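Local structure of uroporphyrinogen III cosynthase (HemD) (3P9Z) at residues 115-120 with 138-143; 29-34 with 50-55; 24-29 with 142-147. The protein probably catalyses the cyclisation of the linear tetrapyrrole hydroxymethylbilane to uroporphyrinogen III, with loss of water, on the pathway to haem. One frame throughout, in Å; residues are numbered along the deposited sequence.

Contact 1. Residues 115-120 with 138-143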
loop_
_atom_site.group_PDB
_atom_site.type_symbol
_atom_site.label_atom_id
_atom_site.label_comp_id
_atom_site.label_asym_id
_atom_site.label_seq_id
_atom_site.Cartn_x
_atom_site.Cartn_y
_atom_site.Cartn_z
ATOM N N TYR A 115 6.920 14.891 4.171
ATOM C CA TYR A 115 6.331 13.715 3.540
ATOM C C TYR A 115 6.751 12.447 4.286
ATOM O O TYR A 115 7.914 12.071 4.267
ATOM C CB TYR A 115 6.783 13.657 2.076
ATOM C CG TYR A 115 6.325 12.454 1.293
ATOM C CD1 TYR A 115 5.091 11.841 1.546
ATOM C CD2 TYR A 115 7.105 11.962 0.248
ATOM C CE1 TYR A 115 4.665 10.734 0.792
ATOM C CE2 TYR A 115 6.690 10.867 -0.516
ATOM C CZ TYR A 115 5.477 10.259 -0.244
ATOM O OH TYR A 115 5.087 9.172 -1.008
ATOM N N LEU A 116 5.797 11.785 4.930
ATOM C CA LEU A 116 6.088 10.530 5.637
ATOM C C LEU A 116 5.831 9.382 4.672
ATOM O O LEU A 116 4.686 9.143 4.251
ATOM C CB LEU A 116 5.278 10.432 6.946
ATOM C CG LEU A 116 5.635 11.708 7.756
ATOM C CD1 LEU A 116 4.502 12.314 8.551
ATOM C CD2 LEU A 116 6.898 11.609 8.616
ATOM N N ARG A 117 6.903 8.693 4.294
ATOM C CA ARG A 117 6.860 7.870 3.087
ATOM C C ARG A 117 7.417 6.444 3.235
ATOM O O ARG A 117 8.059 6.107 4.242
ATOM C CB ARG A 117 7.596 8.601 1.954
ATOM C CG ARG A 117 9.096 8.762 2.203
ATOM C CD ARG A 117 9.880 8.970 0.904
ATOM N NE ARG A 117 9.734 7.846 -0.036
ATOM C CZ ARG A 117 9.898 7.937 -1.359
ATOM N NH1 ARG A 117 10.210 9.098 -1.938
ATOM N NH2 ARG A 117 9.746 6.855 -2.114
ATOM N N ALA A 118 7.162 5.635 2.208
ATOM C CA ALA A 118 7.755 4.322 2.039
ATOM C C ALA A 118 9.200 4.436 1.562
ATOM O O ALA A 118 9.585 5.416 0.912
ATOM C CB ALA A 118 6.954 3.521 1.037
ATOM N N LYS A 119 9.991 3.421 1.893
ATOM C CA LYS A 119 11.369 3.333 1.424
ATOM C C LYS A 119 11.385 3.130 -0.074
ATOM O O LYS A 119 12.215 3.685 -0.771
ATOM C CB LYS A 119 12.093 2.155 2.089
ATOM C CG LYS A 119 13.598 2.145 1.849
ATOM C CD LYS A 119 14.326 1.394 2.954
ATOM C CE LYS A 119 15.810 1.774 3.012
ATOM N NZ LYS A 119 16.338 1.693 4.428
ATOM N N GLU A 120 10.465 2.307 -0.557
ATOM C CA GLU A 120 10.436 1.937 -1.963
ATOM C C GLU A 120 9.796 3.045 -2.782
ATOM O O GLU A 120 8.965 3.810 -2.288
ATOM C CB GLU A 120 9.727 0.584 -2.169
ATOM C CG GLU A 120 8.280 0.537 -1.667
ATOM C CD GLU A 120 8.136 0.197 -0.172
ATOM O OE1 GLU A 120 6.983 0.026 0.286
ATOM O OE2 GLU A 120 9.152 0.085 0.547
ATOM N N GLN A 138 11.506 14.684 3.070
ATOM C CA GLN A 138 10.968 13.317 3.087
ATOM C C GLN A 138 11.610 12.543 4.215
ATOM O O GLN A 138 12.823 12.656 4.425
ATOM C CB GLN A 138 11.358 12.569 1.820
ATOM C CG GLN A 138 11.016 13.248 0.547
ATOM C CD GLN A 138 11.257 12.340 -0.634
ATOM O OE1 GLN A 138 12.363 12.271 -1.169
ATOM N NE2 GLN A 138 10.226 11.660 -1.057
ATOM N N ALA A 139 10.817 11.747 4.921
ATOM C CA ALA A 139 11.366 10.762 5.850
ATOM C C ALA A 139 10.705 9.416 5.602
ATOM O O ALA A 139 9.479 9.305 5.592
ATOM C CB ALA A 139 11.171 11.190 7.299
ATOM N N VAL A 140 11.549 8.410 5.406
ATOM C CA VAL A 140 11.161 7.021 5.262
ATOM C C VAL A 140 10.723 6.449 6.626
ATOM O O VAL A 140 11.530 6.315 7.547
ATOM C CB VAL A 140 12.367 6.212 4.713
ATOM C CG1 VAL A 140 12.090 4.699 4.742
ATOM C CG2 VAL A 140 12.737 6.697 3.280
ATOM N N VAL A 141 9.451 6.100 6.764
ATOM C CA VAL A 141 8.988 5.550 8.044
ATOM C C VAL A 141 8.533 4.096 7.941
ATOM O O VAL A 141 8.194 3.467 8.950
ATOM C CB VAL A 141 7.899 6.441 8.712
ATOM C CG1 VAL A 141 8.476 7.870 8.996
ATOM C CG2 VAL A 141 6.653 6.516 7.858
ATOM N N TYR A 142 8.514 3.556 6.726
ATOM C CA TYR A 142 8.181 2.136 6.577
ATOM C C TYR A 142 8.712 1.546 5.284
ATOM O O TYR A 142 9.068 2.274 4.354
ATOM C CB TYR A 142 6.662 1.873 6.726
ATOM C CG TYR A 142 5.863 2.196 5.488
ATOM C CD1 TYR A 142 5.436 3.497 5.243
ATOM C CD2 TYR A 142 5.547 1.209 4.546
ATOM C CE1 TYR A 142 4.715 3.823 4.109
ATOM C CE2 TYR A 142 4.812 1.535 3.379
ATOM C CZ TYR A 142 4.399 2.846 3.189
ATOM O OH TYR A 142 3.687 3.213 2.072
ATOM N N GLU A 143 8.764 0.212 5.262
ATOM C CA GLU A 143 9.130 -0.543 4.079
ATOM C C GLU A 143 8.234 -1.772 3.977
ATOM O O GLU A 143 7.936 -2.429 4.987
ATOM C CB GLU A 143 10.596 -0.956 4.149
ATOM C CG GLU A 143 11.122 -1.530 2.851
ATOM C CD GLU A 143 12.567 -1.993 2.939
ATOM O OE1 GLU A 143 13.155 -1.970 4.041
ATOM O OE2 GLU A 143 13.120 -2.382 1.887
HETATM O O HOH W 1 4.408 6.037 1.246
#

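Contact 2. Residues 29-34 with 50-55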
loop_
_atom_site.group_PDB
_atom_site.type_symbol
_atom_site.label_atom_id
_atom_site.label_comp_id
_atom_site.label_asym_id
_atom_site.label_seq_id
_atom_site.Cartn_x
_atom_site.Cartn_y
_atom_site.Cartn_z
ATOM N N TYR A 29 10.155 2.202 10.800
ATOM C CA TYR A 29 11.357 2.946 11.166
ATOM C C TYR A 29 10.976 4.200 11.944
ATOM O O TYR A 29 10.134 4.983 11.499
ATOM C CB TYR A 29 12.170 3.339 9.930
ATOM C CG TYR A 29 12.487 2.188 9.013
ATOM C CD1 TYR A 29 13.399 1.197 9.392
ATOM C CD2 TYR A 29 11.872 2.077 7.776
ATOM C CE1 TYR A 29 13.686 0.132 8.549
ATOM C CE2 TYR A 29 12.156 1.018 6.926
ATOM C CZ TYR A 29 13.062 0.055 7.315
ATOM O OH TYR A 29 13.334 -0.999 6.473
ATOM N N PRO A 30 11.586 4.389 13.123
ATOM C CA PRO A 30 11.287 5.584 13.915
ATOM C C PRO A 30 11.586 6.883 13.159
ATOM O O PRO A 30 12.521 6.958 12.361
ATOM C CB PRO A 30 12.220 5.436 15.134
ATOM C CG PRO A 30 12.400 3.968 15.279
ATOM C CD PRO A 30 12.504 3.479 13.837
ATOM N N LEU A 31 10.768 7.890 13.407
ATOM C CA LEU A 31 11.020 9.214 12.870
ATOM C C LEU A 31 12.037 9.913 13.763
ATOM O O LEU A 31 11.749 10.238 14.930
ATOM C CB LEU A 31 9.714 10.002 12.773
ATOM C CG LEU A 31 9.768 11.412 12.206
ATOM C CD1 LEU A 31 10.077 11.385 10.704
ATOM C CD2 LEU A 31 8.433 12.092 12.510
ATOM N N GLU A 32 13.222 10.130 13.204
ATOM C CA GLU A 32 14.357 10.717 13.915
ATOM C C GLU A 32 14.330 12.242 13.853
ATOM O O GLU A 32 14.732 12.920 14.818
ATOM C CB GLU A 32 15.680 10.202 13.327
ATOM N N LEU A 33 13.857 12.763 12.716
ATOM C CA LEU A 33 13.748 14.197 12.446
ATOM C C LEU A 33 12.928 14.981 13.491
ATOM O O LEU A 33 11.911 14.488 14.015
ATOM C CB LEU A 33 13.131 14.394 11.049
ATOM N N ASP A 34 13.379 16.196 13.789
ATOM C CA ASP A 34 12.602 17.160 14.565
ATOM C C ASP A 34 11.523 17.753 13.642
ATOM O O ASP A 34 11.856 18.367 12.616
ATOM C CB ASP A 34 13.540 18.266 15.093
ATOM C CG ASP A 34 12.798 19.422 15.768
ATOM O OD1 ASP A 34 11.658 19.237 16.246
ATOM O OD2 ASP A 34 13.375 20.532 15.836
ATOM N N PHE A 50 0.209 4.277 10.474
ATOM C CA PHE A 50 0.362 3.191 11.456
ATOM C C PHE A 50 1.775 3.098 12.014
ATOM O O PHE A 50 1.963 2.791 13.181
ATOM C CB PHE A 50 -0.030 1.847 10.847
ATOM C CG PHE A 50 -1.464 1.760 10.462
ATOM C CD1 PHE A 50 -2.449 2.329 11.266
ATOM C CD2 PHE A 50 -1.840 1.096 9.294
ATOM C CE1 PHE A 50 -3.798 2.244 10.910
ATOM C CE2 PHE A 50 -3.182 1.008 8.923
ATOM C CZ PHE A 50 -4.166 1.582 9.721
ATOM N N SER A 51 2.757 3.352 11.160
ATOM C CA SER A 51 4.145 3.403 11.559
ATOM C C SER A 51 4.360 4.457 12.640
ATOM O O SER A 51 4.986 4.172 13.654
ATOM C CB SER A 51 5.041 3.706 10.353
ATOM O OG SER A 51 6.412 3.766 10.757
ATOM N N LEU A 52 3.856 5.671 12.425
ATOM C CA LEU A 52 4.006 6.754 13.419
ATOM C C LEU A 52 3.356 6.393 14.755
ATOM O O LEU A 52 3.979 6.513 15.805
ATOM C CB LEU A 52 3.444 8.082 12.885
ATOM C CG LEU A 52 4.163 8.746 11.707
ATOM C CD1 LEU A 52 3.422 10.010 11.320
ATOM C CD2 LEU A 52 5.634 9.055 12.026
ATOM N N LEU A 53 2.117 5.916 14.694
ATOM C CA LEU A 53 1.392 5.438 15.867
ATOM C C LEU A 53 2.169 4.413 16.727
ATOM O O LEU A 53 2.149 4.488 17.963
ATOM C CB LEU A 53 0.036 4.860 15.437
ATOM C CG LEU A 53 -0.957 5.887 14.881
ATOM C CD1 LEU A 53 -2.186 5.193 14.332
ATOM C CD2 LEU A 53 -1.357 6.903 15.956
ATOM N N GLU A 54 2.854 3.476 16.073
ATOM C CA GLU A 54 3.593 2.426 16.772
ATOM C C GLU A 54 4.959 2.865 17.305
ATOM O O GLU A 54 5.252 2.667 18.486
ATOM C CB GLU A 54 3.736 1.166 15.900
ATOM C CG GLU A 54 4.415 0.013 16.628
ATOM C CD GLU A 54 4.366 -1.315 15.876
ATOM O OE1 GLU A 54 3.250 -1.768 15.522
ATOM O OE2 GLU A 54 5.453 -1.913 15.659
ATOM N N THR A 55 5.801 3.440 16.445
ATOM C CA THR A 55 7.171 3.774 16.834
ATOM C C THR A 55 7.220 4.957 17.805
ATOM O O THR A 55 8.217 5.149 18.495
ATOM C CB THR A 55 8.053 4.137 15.629
ATOM O OG1 THR A 55 7.505 5.291 14.992
ATOM C CG2 THR A 55 8.147 2.976 14.623
HETATM O O HOH W 2 7.710 5.755 12.402
#

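Contact 3. Residues 24-29 with 142-147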
loop_
_atom_site.group_PDB
_atom_site.type_symbol
_atom_site.label_atom_id
_atom_site.label_comp_id
_atom_site.label_asym_id
_atom_site.label_seq_id
_atom_site.Cartn_x
_atom_site.Cartn_y
_atom_site.Cartn_z
ATOM N N ASN A 24 4.120 -10.540 2.138
ATOM C CA ASN A 24 4.920 -9.350 2.426
ATOM C C ASN A 24 4.624 -8.924 3.842
ATOM O O ASN A 24 3.607 -9.329 4.405
ATOM C CB ASN A 24 4.534 -8.225 1.468
ATOM C CG ASN A 24 4.891 -8.542 0.048
ATOM O OD1 ASN A 24 4.017 -8.788 -0.789
ATOM N ND2 ASN A 24 6.181 -8.584 -0.230
ATOM N N GLU A 25 5.496 -8.101 4.406
ATOM C CA GLU A 25 5.271 -7.541 5.729
ATOM C C GLU A 25 5.844 -6.123 5.807
ATOM O O GLU A 25 6.766 -5.768 5.085
ATOM C CB GLU A 25 5.817 -8.460 6.843
ATOM C CG GLU A 25 7.338 -8.569 6.905
ATOM C CD GLU A 25 7.836 -9.740 7.758
ATOM O OE1 GLU A 25 7.088 -10.216 8.646
ATOM O OE2 GLU A 25 8.990 -10.185 7.543
ATOM N N PHE A 26 5.248 -5.314 6.663
ATOM C CA PHE A 26 5.653 -3.933 6.827
ATOM C C PHE A 26 6.640 -3.812 7.950
ATOM O O PHE A 26 6.469 -4.393 9.012
ATOM C CB PHE A 26 4.434 -3.027 7.032
ATOM C CG PHE A 26 3.628 -2.848 5.788
ATOM C CD1 PHE A 26 4.075 -2.012 4.776
ATOM C CD2 PHE A 26 2.451 -3.564 5.598
ATOM C CE1 PHE A 26 3.339 -1.866 3.590
ATOM C CE2 PHE A 26 1.717 -3.425 4.425
ATOM C CZ PHE A 26 2.161 -2.575 3.423
ATOM N N CYS A 27 7.718 -3.110 7.670
ATOM C CA CYS A 27 8.718 -2.844 8.686
ATOM C C CYS A 27 8.720 -1.349 8.994
ATOM O O CYS A 27 8.683 -0.509 8.101
ATOM C CB CYS A 27 10.088 -3.371 8.256
ATOM S SG CYS A 27 10.085 -5.172 7.946
ATOM N N TYR A 28 8.711 -1.031 10.283
ATOM C CA TYR A 28 8.592 0.354 10.741
ATOM C C TYR A 28 9.917 0.946 11.191
ATOM O O TYR A 28 10.702 0.268 11.858
ATOM C CB TYR A 28 7.581 0.457 11.870
ATOM C CG TYR A 28 6.162 0.126 11.487
ATOM C CD1 TYR A 28 5.709 0.248 10.169
ATOM C CD2 TYR A 28 5.255 -0.266 12.458
ATOM C CE1 TYR A 28 4.382 -0.047 9.833
ATOM C CE2 TYR A 28 3.937 -0.552 12.135
ATOM C CZ TYR A 28 3.511 -0.439 10.832
ATOM O OH TYR A 28 2.205 -0.734 10.549
ATOM N N TYR A 29 10.155 2.202 10.800
ATOM C CA TYR A 29 11.357 2.946 11.166
ATOM C C TYR A 29 10.976 4.200 11.944
ATOM O O TYR A 29 10.134 4.983 11.499
ATOM C CB TYR A 29 12.170 3.339 9.930
ATOM C CG TYR A 29 12.487 2.188 9.013
ATOM C CD1 TYR A 29 13.399 1.197 9.392
ATOM C CD2 TYR A 29 11.872 2.077 7.776
ATOM C CE1 TYR A 29 13.686 0.132 8.549
ATOM C CE2 TYR A 29 12.156 1.018 6.926
ATOM C CZ TYR A 29 13.062 0.055 7.315
ATOM O OH TYR A 29 13.334 -0.999 6.473
ATOM N N TYR A 142 8.514 3.556 6.726
ATOM C CA TYR A 142 8.181 2.136 6.577
ATOM C C TYR A 142 8.712 1.546 5.284
ATOM O O TYR A 142 9.068 2.274 4.354
ATOM C CB TYR A 142 6.662 1.873 6.726
ATOM C CG TYR A 142 5.863 2.196 5.488
ATOM C CD1 TYR A 142 5.436 3.497 5.243
ATOM C CD2 TYR A 142 5.547 1.209 4.546
ATOM C CE1 TYR A 142 4.715 3.823 4.109
ATOM C CE2 TYR A 142 4.812 1.535 3.379
ATOM C CZ TYR A 142 4.399 2.846 3.189
ATOM O OH TYR A 142 3.687 3.213 2.072
ATOM N N GLU A 143 8.764 0.212 5.262
ATOM C CA GLU A 143 9.130 -0.543 4.079
ATOM C C GLU A 143 8.234 -1.772 3.977
ATOM O O GLU A 143 7.936 -2.429 4.987
ATOM C CB GLU A 143 10.596 -0.956 4.149
ATOM C CG GLU A 143 11.122 -1.530 2.851
ATOM C CD GLU A 143 12.567 -1.993 2.939
ATOM O OE1 GLU A 143 13.155 -1.970 4.041
ATOM O OE2 GLU A 143 13.120 -2.382 1.887
ATOM N N ASN A 144 7.776 -2.053 2.761
ATOM C CA ASN A 144 6.990 -3.241 2.480
ATOM C C ASN A 144 7.966 -4.278 1.959
ATOM O O ASN A 144 8.540 -4.116 0.881
ATOM C CB ASN A 144 5.886 -2.940 1.456
ATOM C CG ASN A 144 5.001 -4.148 1.173
ATOM O OD1 ASN A 144 4.781 -5.000 2.039
ATOM N ND2 ASN A 144 4.479 -4.218 -0.053
ATOM N N LYS A 145 8.164 -5.326 2.747
ATOM C CA LYS A 145 9.272 -6.250 2.569
ATOM C C LYS A 145 8.784 -7.696 2.398
ATOM O O LYS A 145 7.824 -8.114 3.053
ATOM C CB LYS A 145 10.132 -6.186 3.835
ATOM C CG LYS A 145 11.598 -6.390 3.625
ATOM C CD LYS A 145 12.360 -5.928 4.868
ATOM C CE LYS A 145 13.821 -6.355 4.816
ATOM N NZ LYS A 145 13.954 -7.805 5.139
ATOM N N LEU A 146 9.488 -8.457 1.563
ATOM C CA LEU A 146 9.222 -9.888 1.375
ATOM C C LEU A 146 9.401 -10.690 2.668
ATOM O O LEU A 146 10.427 -10.576 3.315
ATOM C CB LEU A 146 10.150 -10.467 0.297
ATOM C CG LEU A 146 9.953 -11.962 0.008
ATOM C CD1 LEU A 146 8.610 -12.200 -0.681
ATOM C CD2 LEU A 146 11.104 -12.559 -0.816
ATOM N N LYS A 147 8.411 -11.505 3.026
ATOM C CA LYS A 147 8.556 -12.421 4.172
ATOM C C LYS A 147 9.604 -13.498 3.899
ATOM O O LYS A 147 9.819 -13.902 2.752
ATOM C CB LYS A 147 7.241 -13.118 4.518
ATOM C CG LYS A 147 6.200 -12.241 5.128
ATOM C CD LYS A 147 4.981 -13.070 5.534
ATOM C CE LYS A 147 3.956 -12.192 6.210
ATOM N NZ LYS A 147 2.737 -12.978 6.557
#

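Contact 1. Residues 115-120 with 138-143
Tyr115 and Ala139 open a run of parallel-strand bonds, the N of Ala139 giving its hydrogen to Tyr115 O at 3.0 Å. The exchange then alternates: Arg117 N donates to Ala139 O (2.9 Å), and Arg117 O accepts from Val141 N, again at 2.9 Å. Beyond this the pairing slips by one residue. Arg117 faces Val140 but Ala118 faces Tyr142, a beta bulge at Val141, and the next bond runs from Lys119 N to Tyr142 O (2.9 Å). Val141 O, turned away from 115-120, is gripped by Ser51 OG and by the backbone N of Tyr29. Ala118 N is satisfied by water 1, which accepts its hydrogen at 2.9 Å and also bonds Tyr142 OH. A chi1 of 79° sets CG of Tyr142 between backbone N and carbonyl carbon; the ring beyond it lies beside Ala118, whose CB sits over one face, 3.4 Å from CZ. The buried Tyr115 OH bonds Thr44 OG1 and a malonate ion, probably from the crystallisation liquor. NE and NH2 of Arg117 turn back to their own segment. The chain bends at chi3 (-60°), and NE donates to Ala118 O at 2.6 Å, the oxygen lying nearly in the guanidinium plane. NH2 donates to Glu120 O from above that carbonyl's plane, tying the turn back to the strand, while NH1 faces Asp126 in a long, weak ion pair. Glu143 takes its main polar partner, Tyr29 OH, from elsewhere. The strands belong to the beta-alpha-beta unit 112-118, 125-131, 135-146. Helix 125-131 lies against the face of Tyr115 and Gln138, helix 46-55 against that of Leu116 and Tyr142, and strand 40-43 pairs along the other edge of 112-118.

Contact 2. Residues 29-34 with 50-55
Thr55, on the last turn of helix 46-55, meets the loop between strands 19-28 and 40-43 at Pro30. Its CB rests 3.9 Å from Pro30 CA, and from there the side chain forks. The methyl CG2, anti to the carbonyl carbon, lies against the Tyr29-Pro30 peptide link, 4.0 Å from Pro30 N, and also touches Tyr28. The hydroxyl OG1 takes the other branch, between the backbone N and the carbonyl carbon (chi1 62°), and is hydrogen-bonded to water 2 at 2.6 Å. That water donates one hydrogen to Tyr29 O at 2.7 Å and one to Ser51 OG at 2.9 Å, joining two hydroxyls a helical turn apart, the serine's also bound to strand 135-146, to a single carbonyl of the loop. Further along, Leu31 and Leu52 bring their CD2 methyls together at 4.2 Å, and Leu65 of helix 60-66 touches both side chains. Direct contact between 29-34 and 50-55 is therefore apolar and sparse, while the polar link passes through one water held by three oxygens. Chemically, the polar part of the contact runs through that water, which satisfies Tyr29 O; the Ser51 hydroxyl OG, 4.0 Å from Tyr29 O, does not reach it directly.

Contact 3. Residues 24-29 with 142-147
Cys27 and Glu143 form a hydrogen-bonded antiparallel pair, with Cys27 N to Glu143 O at 2.8 Å and Glu143 N to Cys27 O at 2.9 Å. Glu25 and Lys145 repeat it, Glu25 N donating to Lys145 O at 2.7 Å. Non-hydrogen-bonded pairs alternate with these, and there the strands draw closer: at Tyr28 with Tyr142 the CA atoms are 4.5 Å apart. The side-chain hydrogen bond comes from Tyr29 OH, 2.6 Å from Glu143 OE1, which accepts it on its anti lone pair, the one away from the other carboxylate oxygen. Glu143 stretches out to meet it, CG anti to the backbone N (chi1 -170°), with the oxygen at the edge of the tyrosine ring. Apolar and ring contacts fill the face of Phe26, Tyr28, Tyr142 and Asn144. Phe26 and Tyr142 point the same way side by side, rings oblique at 60° and CD1 of Phe26 3.5 Å from CD2 of Tyr142. The amide of Asn144 stacks on the Phe26 ring, planes 22° apart, with OD1 over one face toward the rim. The charged ends stay apart: Glu25 OE2 is 6.0 Å from Lys145 NZ, on the face of Cys27 and Glu143. Lys147 NZ bonds Ile22 O. Cohesion of this two-stranded link, the family's connection between its two domains, thus rests on backbone bonds, the tyrosine-carboxylate bond and packing round Phe26.

In the fold
Strand 135-146 runs through contacts 1 and 3, whose centres lie 11 Å apart: it pairs in parallel with 112-118 inside one domain, then antiparallel with 19-28 on the way to the other. Contact 2, 10 Å from contact 1 and 14 Å from contact 3 between centres, meets both around Val141 O, 2.6 Å from Ser51 OG and 3.0 Å from Tyr29 N. Ala139 of contact 1 also packs on Leu31 of contact 2. Bound malonate, probably from crystallisation, comes within about 3 Å (nearest atoms) of the Tyr115 side chain, and about 4 Å of that of Tyr142, consistent with a pocket in the interdomain cleft, where this family is thought to bind substrate.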